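Local coordinates for dihydroorotase (Saccharomyces cerevisiae, PDB 7CA0), which catalyses the reversible cyclisation of N-carbamoyl-L-aspartate to (S)-dihydroorotate, the third step of de novo pyrimidine biosynthesis, with two zinc ions per subunit, at residues 13-18 / 36-41; 43-48 / 105-110; 49-54 / 72-77; 255-260 / 278-283. All coordinates share one frame; numbering follows the deposited sequence.

Contact 1: residues 13-18 / 36-41; sequences MHVHVR and SIAYIM. With ZN (zinc ion), chain E; FOT (5-fluoro-2,6-dioxo-1,2,3,6-tetrahydropyrimidine-4-carboxylic acid), chain G.
Met-41 reaches across to two zinc ligands of residues 13-18. Its CE sits 3.5 Å from the centroid of the His-14 ring and only 12° off the ring normal, a CH-pi contact over the face, with SD higher above the same face. Nearer the backbone, CB of Met-41 packs toward the rim of one face of His-16, while N3 of the bound 5-fluoroorotate approaches the opposite face. A bend at chi2 (-55°) turns the thioether back over His-14. His-14 NE2 and His-16 NE2 each bind the zinc at 2.1 Å; ND1 of His-14 is hydrogen-bonded to Glu-179.

Val-15 joins the backbones: its N donates to Tyr-39 O (3.0 Å), and its O accepts from Met-41 N (2.9 Å). This is the parallel pairing of the first two strands of the TIM barrel, and the His-X-His sequence at the end of the first strand is the metal-binding signature of this superfamily. On the face shared with Ile-40, Val-15 CG1 meets Ile-40 CD1 at 3.7 Å, and its CG2 rests on Ala-38 CB. Met-13 SD lies 4.1 Å from Tyr-39 CB. Farther along, Arg-18 turns its guanidinium edge to the pyrimidine, NH1 donating to O2 in a bond modelled doubtfully short (2.4 Å); a leucine in its place would probably deprive the ligand of a positive charge and Pro-261 O of its bond to NH2.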
# COMPACT_ATOMS: atom_id res chain seq x y z
N MET A 13 -10.70 -11.45 21.07
CA MET A 13 -10.90 -12.75 20.40
C MET A 13 -10.01 -12.96 19.16
O MET A 13 -10.37 -13.78 18.34
CB MET A 13 -12.39 -12.92 20.08
CG MET A 13 -13.25 -12.97 21.34
SD MET A 13 -12.57 -13.96 22.68
CE MET A 13 -14.05 -14.50 23.52
N HIS A 14 -8.89 -12.25 19.05
CA HIS A 14 -7.94 -12.49 17.95
C HIS A 14 -6.55 -12.04 18.42
O HIS A 14 -6.21 -10.86 18.29
CB HIS A 14 -8.37 -11.76 16.69
CG HIS A 14 -7.71 -12.27 15.44
ND1 HIS A 14 -8.42 -12.64 14.32
CD2 HIS A 14 -6.40 -12.46 15.14
CE1 HIS A 14 -7.58 -13.04 13.38
NE2 HIS A 14 -6.35 -12.94 13.85
N VAL A 15 -5.76 -12.98 18.93
CA VAL A 15 -4.48 -12.70 19.57
C VAL A 15 -3.40 -13.58 18.96
O VAL A 15 -3.61 -14.78 18.75
CB VAL A 15 -4.54 -12.92 21.10
CG1 VAL A 15 -3.14 -12.91 21.72
CG2 VAL A 15 -5.41 -11.85 21.77
N HIS A 16 -2.24 -12.99 18.66
CA HIS A 16 -1.04 -13.72 18.29
C HIS A 16 0.05 -13.51 19.32
O HIS A 16 0.42 -12.36 19.59
CB HIS A 16 -0.53 -13.29 16.92
CG HIS A 16 -1.47 -13.61 15.80
ND1 HIS A 16 -1.33 -14.74 15.02
CD2 HIS A 16 -2.57 -12.97 15.35
CE1 HIS A 16 -2.31 -14.77 14.13
NE2 HIS A 16 -3.07 -13.71 14.31
N VAL A 17 0.58 -14.58 19.90
CA VAL A 17 1.62 -14.38 20.95
C VAL A 17 2.92 -15.09 20.58
O VAL A 17 3.78 -15.15 21.43
CB VAL A 17 1.14 -14.89 22.32
CG1 VAL A 17 2.26 -14.78 23.35
CG2 VAL A 17 -0.08 -14.10 22.78
N ARG A 18 2.99 -15.68 19.40
CA ARG A 18 4.21 -16.35 18.86
C ARG A 18 4.72 -17.43 19.81
O ARG A 18 3.92 -18.13 20.40
CB ARG A 18 5.33 -15.34 18.58
CG ARG A 18 4.90 -14.12 17.80
CD ARG A 18 4.15 -14.42 16.52
NE ARG A 18 3.95 -13.21 15.76
CZ ARG A 18 3.09 -13.07 14.78
NH1 ARG A 18 2.33 -14.08 14.42
NH2 ARG A 18 2.99 -11.92 14.16
N SER A 36 -8.75 -9.51 29.70
CA SER A 36 -8.84 -10.66 30.59
C SER A 36 -8.83 -11.98 29.83
O SER A 36 -8.15 -12.92 30.25
CB SER A 36 -10.10 -10.57 31.45
OG SER A 36 -10.22 -11.76 32.20
N ILE A 37 -9.59 -12.05 28.73
CA ILE A 37 -9.78 -13.27 27.95
C ILE A 37 -9.18 -13.10 26.55
O ILE A 37 -9.51 -12.15 25.84
CB ILE A 37 -11.28 -13.62 27.84
CG1 ILE A 37 -11.92 -13.73 29.23
CG2 ILE A 37 -11.48 -14.90 27.06
CD1 ILE A 37 -13.40 -13.62 29.22
N ALA A 38 -8.37 -14.06 26.13
CA ALA A 38 -7.69 -13.98 24.84
C ALA A 38 -7.90 -15.27 24.06
O ALA A 38 -7.65 -16.35 24.59
CB ALA A 38 -6.19 -13.71 25.03
N TYR A 39 -8.37 -15.15 22.81
CA TYR A 39 -8.41 -16.27 21.87
C TYR A 39 -7.09 -16.37 21.11
O TYR A 39 -6.74 -15.46 20.35
CB TYR A 39 -9.57 -16.10 20.88
CG TYR A 39 -9.80 -17.30 20.01
CD1 TYR A 39 -10.23 -18.50 20.54
CD2 TYR A 39 -9.55 -17.24 18.64
CE1 TYR A 39 -10.43 -19.61 19.73
CE2 TYR A 39 -9.75 -18.34 17.82
CZ TYR A 39 -10.19 -19.53 18.37
OH TYR A 39 -10.39 -20.63 17.57
N ILE A 40 -6.36 -17.47 21.30
CA ILE A 40 -4.97 -17.60 20.83
C ILE A 40 -4.92 -18.28 19.46
O ILE A 40 -5.42 -19.39 19.28
CB ILE A 40 -4.12 -18.37 21.86
CG1 ILE A 40 -4.12 -17.64 23.20
CG2 ILE A 40 -2.68 -18.47 21.39
CD1 ILE A 40 -3.44 -16.29 23.15
N MET A 41 -4.29 -17.60 18.48
CA MET A 41 -4.24 -18.09 17.11
C MET A 41 -3.09 -19.07 16.91
O MET A 41 -2.11 -19.04 17.65
CB MET A 41 -4.11 -16.91 16.14
CG MET A 41 -5.38 -16.05 16.00
SD MET A 41 -6.79 -17.06 15.54
CE MET A 41 -8.20 -15.94 15.48
ZN ZN E . -4.43 -12.82 13.05
C2 FOT G . 0.18 -13.26 12.18
C6 FOT G . 0.84 -11.35 11.20
C5 FOT G . -0.44 -11.16 10.68
O2 FOT G . 0.50 -14.17 12.84
N3 FOT G . -1.12 -13.18 11.73
N1 FOT G . 1.16 -12.37 11.94
O6 FOT G . 1.77 -10.63 11.06
F5 FOT G . -0.80 -10.09 9.92
C4 FOT G . -1.48 -12.16 10.98
C41 FOT G . -2.92 -12.04 10.44
O42 FOT G . -3.66 -13.03 10.29
O41 FOT G . -3.42 -10.94 10.11

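Contact 2: residues 43-48 / 105-110; sequences NLQPPI and TTNSAA. With FOT (5-fluoro-2,6-dioxo-1,2,3,6-tetrahydropyrimidine-4-carboxylic acid), chain G.
Asn-107 docks on the backbone of Asn-43 from a type II beta turn spanning Thr-105 to Ser-108. The turn lies in a loop beside the bound 5-fluoroorotate, consistent with the mobile active-site loop of class II dihydroorotases. With CG anti to the carbonyl carbon (chi1 -66°), Asn-107 points its side chain at residues 43-45. CB rests 3.2 Å from Asn-43 O and also touches Asn-43 CB. CG comes next, 3.4 Å from Asn-43 O, with Gln-45 CG farther off. At the tip the two branches divide: ND2 donates to Asn-43 O at 2.6 Å, nearly straight (164°) and with the acceptor in the plane of its own amide, while OD1 accepts from Gln-45 NE2 at 3.0 Å, the donor standing above the carbonyl plane. The two side-chain amides are turned 62° against each other. Replacing Asn-107 by an alanine would probably leave Asn-43 O and Gln-45 NE2 without these mates and the turn less firmly anchored.

Asn-43 answers in the other direction. Its ND2 donates to Thr-106 O, approaching from above the carbonyl plane, and to O2 of the ligand at 2.6 Å, so one amide nitrogen binds both loop and pyrimidine; its OD1 is weakly bonded to His-16. At the outer end, Pro-47 CG meets Ala-110 CB. Over the pyrimidine, Thr-106 CB lies 3.3 Å from N1 of the ligand, and Thr-106 OG1 is 3.0 Å from ligand O6.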
# COMPACT_ATOMS: atom_id res chain seq x y z
N ASN A 43 -0.96 -19.93 14.08
CA ASN A 43 -0.06 -19.91 12.94
C ASN A 43 1.40 -19.76 13.38
O ASN A 43 2.12 -18.85 13.00
CB ASN A 43 -0.47 -18.80 11.97
CG ASN A 43 -0.42 -17.42 12.61
OD1 ASN A 43 -0.52 -17.30 13.83
ND2 ASN A 43 -0.25 -16.38 11.79
N LEU A 44 1.84 -20.71 14.21
CA LEU A 44 3.24 -20.86 14.55
C LEU A 44 3.95 -21.65 13.45
O LEU A 44 3.34 -22.19 12.52
CB LEU A 44 3.41 -21.57 15.89
CG LEU A 44 2.51 -21.27 17.08
CD1 LEU A 44 2.99 -22.09 18.27
CD2 LEU A 44 2.55 -19.80 17.39
N GLN A 45 5.28 -21.75 13.58
CA GLN A 45 6.06 -22.67 12.76
C GLN A 45 6.53 -23.82 13.62
O GLN A 45 7.38 -23.62 14.50
CB GLN A 45 7.25 -21.95 12.13
CG GLN A 45 6.90 -20.92 11.08
CD GLN A 45 8.13 -20.38 10.37
OE1 GLN A 45 9.23 -20.89 10.54
NE2 GLN A 45 7.94 -19.32 9.57
N PRO A 46 6.02 -25.04 13.43
CA PRO A 46 4.96 -25.42 12.49
C PRO A 46 3.58 -25.07 13.05
O PRO A 46 3.49 -24.77 14.23
CB PRO A 46 5.15 -26.94 12.33
CG PRO A 46 5.80 -27.37 13.58
CD PRO A 46 6.66 -26.23 14.04
N PRO A 47 2.54 -25.09 12.21
CA PRO A 47 1.20 -24.74 12.72
C PRO A 47 0.74 -25.70 13.80
O PRO A 47 1.08 -26.88 13.78
CB PRO A 47 0.31 -24.86 11.48
CG PRO A 47 1.09 -25.75 10.52
CD PRO A 47 2.53 -25.44 10.78
N ILE A 48 -0.09 -25.21 14.71
CA ILE A 48 -0.61 -26.05 15.79
C ILE A 48 -1.70 -26.95 15.21
O ILE A 48 -2.82 -26.49 14.94
CB ILE A 48 -1.16 -25.21 16.96
CG1 ILE A 48 -0.07 -24.28 17.48
CG2 ILE A 48 -1.67 -26.13 18.06
CD1 ILE A 48 -0.54 -23.44 18.58
N THR A 105 -1.14 -14.37 4.18
CA THR A 105 -0.68 -13.70 5.39
C THR A 105 0.40 -14.55 6.07
O THR A 105 0.83 -15.59 5.55
CB THR A 105 -1.86 -13.42 6.32
OG1 THR A 105 -1.45 -12.55 7.38
CG2 THR A 105 -2.42 -14.72 6.89
N THR A 106 0.83 -14.09 7.25
CA THR A 106 1.91 -14.74 7.99
C THR A 106 1.62 -16.20 8.29
O THR A 106 0.53 -16.55 8.76
CB THR A 106 2.18 -14.00 9.30
OG1 THR A 106 2.57 -12.65 9.02
CG2 THR A 106 3.31 -14.69 10.06
N ASN A 107 2.62 -17.04 8.01
CA ASN A 107 2.58 -18.47 8.32
C ASN A 107 1.30 -19.12 7.79
O ASN A 107 0.64 -19.92 8.46
CB ASN A 107 2.76 -18.70 9.82
CG ASN A 107 4.16 -18.28 10.33
OD1 ASN A 107 5.13 -18.14 9.56
ND2 ASN A 107 4.26 -18.12 11.66
N SER A 108 0.94 -18.74 6.57
CA SER A 108 -0.23 -19.27 5.89
C SER A 108 0.15 -20.21 4.75
O SER A 108 -0.74 -20.64 4.01
CB SER A 108 -1.08 -18.12 5.34
OG SER A 108 -0.56 -17.64 4.10
N ALA A 109 1.44 -20.50 4.59
CA ALA A 109 1.87 -21.34 3.48
C ALA A 109 1.27 -22.73 3.59
O ALA A 109 1.05 -23.39 2.57
CB ALA A 109 3.40 -21.40 3.42
N ALA A 110 1.00 -23.19 4.81
CA ALA A 110 0.37 -24.49 5.06
C ALA A 110 -1.15 -24.41 5.06
O ALA A 110 -1.80 -25.31 5.61
CB ALA A 110 0.87 -25.06 6.39
C2 FOT G . 0.18 -13.26 12.18
C6 FOT G . 0.84 -11.35 11.20
C5 FOT G . -0.44 -11.16 10.68
O2 FOT G . 0.50 -14.17 12.84
N3 FOT G . -1.12 -13.18 11.73
N1 FOT G . 1.16 -12.37 11.94
O6 FOT G . 1.77 -10.63 11.06
F5 FOT G . -0.80 -10.09 9.92
C4 FOT G . -1.48 -12.16 10.98
C41 FOT G . -2.92 -12.04 10.44
O42 FOT G . -3.66 -13.03 10.29
O41 FOT G . -3.42 -10.94 10.11

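Contact 3: residues 49-54 / 72-77; sequences TTLDRV and MSFYLS
The ring of Phe-74 packs against the first turn of helix 51-64, crossing Val-54 at about a right angle, and the dense part of the contact is built round it. CE1 does most of the touching: Thr-50 O lies at the ring edge, near its plane, 3.5 Å from CE1, while Val-54 CB approaches the same CE1 obliquely at 4.1 Å. The carbonyl at the edge is also the acceptor for Val-54 N, so the ring meets a group that the helix already holds. Val-54 extends the buried patch to Met-72. With CG2 anti to the backbone N, the valine sends that methyl to Met-72 CB (3.7 Å), and the two side chains run past each other in opposite directions.

These residues belong to a beta-alpha-beta crossover of the TIM barrel: strand 37-40 leads into helix 51-64, which returns to strand 69-71, and residues 72-77 follow directly on that strand. Helix 82-90 also packs on Phe-74, through Leu-84 and Ala-88.

A second close patch lies at Thr-49, whose CG2 meets both Tyr-75 O (3.6 Å) and Ser-77 OG (3.3 Å). The serine hydroxyl is bonded to Asp-79 N, so the methyl meets an oxygen engaged elsewhere.

The contact with Phe-74 is looser at Leu-51, CD1 lying 4.4 Å from the ring's CZ; this leucine also meets helix 82-90. On the solvent side, exposed Thr-50, the N-cap residue, turns its side chain away from residues 72-77 and accepts a weak capping bond from Arg-53 N at OG1 (3.4 Å).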
# COMPACT_ATOMS: atom_id res chain seq x y z
N THR A 49 -1.37 -28.23 15.03
CA THR A 49 -2.29 -29.20 14.44
C THR A 49 -2.38 -30.50 15.23
O THR A 49 -2.97 -31.46 14.72
CB THR A 49 -1.90 -29.50 12.97
OG1 THR A 49 -0.57 -30.03 12.90
CG2 THR A 49 -1.96 -28.22 12.13
N THR A 50 -1.79 -30.57 16.43
CA THR A 50 -1.84 -31.77 17.26
C THR A 50 -2.24 -31.43 18.70
O THR A 50 -1.98 -30.33 19.21
CB THR A 50 -0.50 -32.56 17.29
OG1 THR A 50 0.50 -31.85 18.05
CG2 THR A 50 0.01 -32.83 15.89
N LEU A 51 -2.89 -32.40 19.34
CA LEU A 51 -3.34 -32.24 20.72
C LEU A 51 -2.19 -31.93 21.67
O LEU A 51 -2.33 -31.08 22.55
CB LEU A 51 -4.06 -33.50 21.17
CG LEU A 51 -5.04 -33.28 22.30
CD1 LEU A 51 -6.12 -32.41 21.77
CD2 LEU A 51 -5.60 -34.61 22.78
N ASP A 52 -1.07 -32.64 21.54
CA ASP A 52 0.01 -32.47 22.50
C ASP A 52 0.58 -31.06 22.45
O ASP A 52 0.80 -30.43 23.49
CB ASP A 52 1.11 -33.50 22.24
CG ASP A 52 2.00 -33.69 23.43
OD1 ASP A 52 2.02 -34.82 23.98
OD2 ASP A 52 2.68 -32.72 23.83
N ARG A 53 0.77 -30.54 21.23
CA ARG A 53 1.33 -29.20 21.02
C ARG A 53 0.40 -28.12 21.55
O ARG A 53 0.87 -27.13 22.14
CB ARG A 53 1.61 -29.00 19.53
CG ARG A 53 2.19 -27.65 19.14
CD ARG A 53 3.69 -27.74 18.92
NE ARG A 53 4.25 -26.47 18.47
CZ ARG A 53 4.08 -25.96 17.25
NH1 ARG A 53 3.38 -26.63 16.34
NH2 ARG A 53 4.63 -24.80 16.93
N VAL A 54 -0.91 -28.27 21.36
CA VAL A 54 -1.79 -27.21 21.85
C VAL A 54 -1.77 -27.19 23.37
O VAL A 54 -1.90 -26.12 23.98
CB VAL A 54 -3.22 -27.32 21.28
CG1 VAL A 54 -4.04 -28.40 21.96
CG2 VAL A 54 -3.94 -25.96 21.38
N MET A 72 -7.83 -21.60 23.16
CA MET A 72 -6.86 -22.08 22.19
C MET A 72 -7.57 -22.52 20.91
O MET A 72 -8.80 -22.66 20.85
CB MET A 72 -6.07 -23.26 22.78
CG MET A 72 -5.29 -22.98 24.06
SD MET A 72 -4.26 -21.52 24.04
CE MET A 72 -2.81 -22.18 23.25
N SER A 73 -6.76 -22.76 19.88
CA SER A 73 -7.26 -23.09 18.55
C SER A 73 -6.30 -24.02 17.83
O SER A 73 -5.10 -24.08 18.15
CB SER A 73 -7.49 -21.84 17.70
OG SER A 73 -6.26 -21.22 17.41
N PHE A 74 -6.86 -24.74 16.86
CA PHE A 74 -6.12 -25.46 15.82
C PHE A 74 -6.02 -24.63 14.55
O PHE A 74 -6.83 -23.74 14.29
CB PHE A 74 -6.79 -26.80 15.49
CG PHE A 74 -6.45 -27.92 16.42
CD1 PHE A 74 -5.27 -27.90 17.15
CD2 PHE A 74 -7.33 -28.98 16.60
CE1 PHE A 74 -4.95 -28.95 17.99
CE2 PHE A 74 -7.03 -30.01 17.46
CZ PHE A 74 -5.83 -30.01 18.15
N TYR A 75 -4.99 -24.96 13.76
CA TYR A 75 -4.76 -24.41 12.42
C TYR A 75 -5.39 -25.35 11.39
O TYR A 75 -5.06 -26.54 11.36
CB TYR A 75 -3.24 -24.29 12.22
CG TYR A 75 -2.69 -23.65 10.94
CD1 TYR A 75 -2.64 -24.34 9.74
CD2 TYR A 75 -2.12 -22.38 10.98
CE1 TYR A 75 -2.10 -23.76 8.60
CE2 TYR A 75 -1.58 -21.79 9.87
CZ TYR A 75 -1.56 -22.48 8.68
OH TYR A 75 -1.01 -21.84 7.58
N LEU A 76 -6.34 -24.86 10.60
CA LEU A 76 -6.95 -25.72 9.58
C LEU A 76 -5.87 -26.09 8.56
O LEU A 76 -5.40 -25.21 7.82
CB LEU A 76 -8.12 -25.00 8.91
CG LEU A 76 -9.00 -25.90 8.03
CD1 LEU A 76 -9.71 -26.96 8.86
CD2 LEU A 76 -10.02 -25.12 7.23
N SER A 77 -5.46 -27.35 8.62
CA SER A 77 -4.39 -27.88 7.75
C SER A 77 -4.84 -29.22 7.17
O SER A 77 -5.95 -29.67 7.48
CB SER A 77 -3.12 -28.03 8.52
OG SER A 77 -3.13 -29.22 9.26

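Contact 4: residues 255-260 / 278-283; sequences FGSDSA and YSQSFA. With ZN (zinc ion), chain E; FOT (5-fluoro-2,6-dioxo-1,2,3,6-tetrahydropyrimidine-4-carboxylic acid), chain G.
Ser-259 OG is held by three partners. Ser-279 N donates to it at 3.1 Å, Gln-280 N adds a weak, strongly bent bond (121°), and a water is bonded to it as well. That water donates in turn to Gln-280 OE1 (2.9 Å), bridging the serine to the glutamine side chain. The hydroxyl extends anti to the backbone N (chi1 179°), which sets OG beside the two successive amides; there it also lies 3.3 Å from CD1 of Tyr-278. Gln-280 N itself stands over the centre of one face of the Tyr-278 ring, whose OH is hydrogen-bonded to Ser-281 OG.

The loop that presents Ser-259 follows strand 253-255, the last strand of the TIM barrel, and carries the aspartate that in this superfamily serves the metal centre: Asp-258 OD1 binds the zinc at 2.1 Å, and its OD2 lies 2.9 Å from O41 of the 5-fluoroorotate carboxylate. An ST turn shapes the chain around it, with Ser-257 OG accepting from Ser-259 N at 2.9 Å; the same hydroxyl is bonded to His-14 O. Ser-257 CB also packs on Ser-279 OG.

Gln-280 NE2 is taken by Asp-12, which fixes the far end of its bent side chain. At the base of the loop, the edge of the Phe-255 ring meets Ala-283 CB through CZ (4.1 Å), where helix 283-293 begins.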
# COMPACT_ATOMS: atom_id res chain seq x y z
N PHE A 255 -14.80 -7.20 19.63
CA PHE A 255 -13.38 -6.86 19.50
C PHE A 255 -12.50 -8.09 19.34
O PHE A 255 -12.55 -9.02 20.16
CB PHE A 255 -12.94 -6.10 20.75
CG PHE A 255 -11.48 -5.73 20.76
CD1 PHE A 255 -10.91 -5.06 19.70
CD2 PHE A 255 -10.69 -6.04 21.84
CE1 PHE A 255 -9.57 -4.70 19.72
CE2 PHE A 255 -9.35 -5.70 21.87
CZ PHE A 255 -8.79 -5.02 20.80
N GLY A 256 -11.65 -8.08 18.30
CA GLY A 256 -10.53 -8.99 18.18
C GLY A 256 -9.35 -8.20 17.65
O GLY A 256 -9.41 -7.71 16.52
N SER A 257 -8.29 -8.06 18.43
CA SER A 257 -7.25 -7.10 18.06
C SER A 257 -6.48 -7.52 16.81
O SER A 257 -6.05 -6.65 16.04
CB SER A 257 -6.27 -6.90 19.22
OG SER A 257 -5.49 -8.07 19.41
N ASP A 258 -6.29 -8.82 16.60
CA ASP A 258 -5.29 -9.31 15.66
C ASP A 258 -3.94 -8.66 15.94
O ASP A 258 -3.14 -8.39 15.03
CB ASP A 258 -5.72 -9.06 14.21
CG ASP A 258 -4.80 -9.71 13.21
OD1 ASP A 258 -4.21 -10.77 13.56
OD2 ASP A 258 -4.65 -9.15 12.10
N SER A 259 -3.66 -8.43 17.22
CA SER A 259 -2.32 -7.99 17.58
C SER A 259 -1.35 -9.06 17.11
O SER A 259 -1.46 -10.22 17.52
CB SER A 259 -2.21 -7.75 19.08
OG SER A 259 -0.89 -7.35 19.43
N ALA A 260 -0.42 -8.65 16.24
CA ALA A 260 0.49 -9.53 15.50
C ALA A 260 1.91 -9.01 15.65
O ALA A 260 2.35 -8.16 14.86
CB ALA A 260 0.10 -9.61 14.03
N TYR A 278 0.98 -4.46 15.88
CA TYR A 278 1.03 -4.87 17.28
C TYR A 278 0.24 -3.88 18.12
O TYR A 278 0.65 -2.72 18.26
CB TYR A 278 2.47 -4.96 17.79
CG TYR A 278 2.54 -5.21 19.28
CD1 TYR A 278 2.22 -6.45 19.81
CD2 TYR A 278 2.95 -4.21 20.16
CE1 TYR A 278 2.29 -6.69 21.16
CE2 TYR A 278 3.02 -4.45 21.51
CZ TYR A 278 2.68 -5.68 22.01
OH TYR A 278 2.75 -5.91 23.36
N SER A 279 -0.90 -4.32 18.65
CA SER A 279 -1.79 -3.49 19.47
C SER A 279 -1.99 -4.01 20.89
O SER A 279 -2.77 -3.41 21.64
CB SER A 279 -3.16 -3.36 18.78
OG SER A 279 -3.77 -4.65 18.64
N GLN A 280 -1.34 -5.11 21.29
CA GLN A 280 -1.72 -5.78 22.54
C GLN A 280 -1.48 -4.91 23.76
O GLN A 280 -2.29 -4.89 24.69
CB GLN A 280 -0.93 -7.08 22.72
CG GLN A 280 -1.67 -8.09 23.56
CD GLN A 280 -2.77 -8.76 22.76
OE1 GLN A 280 -2.49 -9.54 21.85
NE2 GLN A 280 -4.04 -8.44 23.07
N SER A 281 -0.37 -4.17 23.77
CA SER A 281 0.05 -3.45 24.96
C SER A 281 -0.94 -2.39 25.38
O SER A 281 -0.96 -2.01 26.56
CB SER A 281 1.41 -2.81 24.68
OG SER A 281 2.40 -3.81 24.78
N PHE A 282 -1.76 -1.89 24.46
CA PHE A 282 -2.71 -0.83 24.78
C PHE A 282 -4.06 -1.12 24.14
O PHE A 282 -4.80 -0.20 23.79
CB PHE A 282 -2.16 0.53 24.33
CG PHE A 282 -0.79 0.85 24.91
CD1 PHE A 282 -0.67 1.39 26.19
CD2 PHE A 282 0.38 0.61 24.19
CE1 PHE A 282 0.58 1.69 26.73
CE2 PHE A 282 1.63 0.91 24.72
CZ PHE A 282 1.73 1.45 26.00
N ALA A 283 -4.37 -2.41 23.99
CA ALA A 283 -5.57 -2.85 23.29
C ALA A 283 -6.79 -2.04 23.69
O ALA A 283 -7.41 -1.37 22.85
CB ALA A 283 -5.79 -4.34 23.55
ZN ZN E . -4.43 -12.82 13.05
C2 FOT G . 0.18 -13.26 12.18
C6 FOT G . 0.84 -11.35 11.20
C5 FOT G . -0.44 -11.16 10.68
O2 FOT G . 0.50 -14.17 12.84
N3 FOT G . -1.12 -13.18 11.73
N1 FOT G . 1.16 -12.37 11.94
O6 FOT G . 1.77 -10.63 11.06
F5 FOT G . -0.80 -10.09 9.92
C4 FOT G . -1.48 -12.16 10.98
C41 FOT G . -2.92 -12.04 10.44
O42 FOT G . -3.66 -13.03 10.29
O41 FOT G . -3.42 -10.94 10.11
O HOH W 1 0.08 -9.37 20.54

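Overall arrangement
Contacts 1 and 4 are both buried near the centre of the chain and share one zinc, with His-14 and His-16 in the first and Asp-258 in the second; backbone and hydroxyl bonds join residues 13-18 to 255-260, so the first and last barrel strands meet there. Contact 2 is only partly buried and binds through side-chain amides, yet it reaches the same 5-fluoroorotate, and Asn-43 adjoins His-16. Contact 3, though buried, lies farther out and is mostly apolar, without metal or ligand. It is tied to contact 1 by Ser-73 with Ile-40 O, and to contact 2 by Tyr-75 with Asn-107 O and Arg-53 with Pro-46 O.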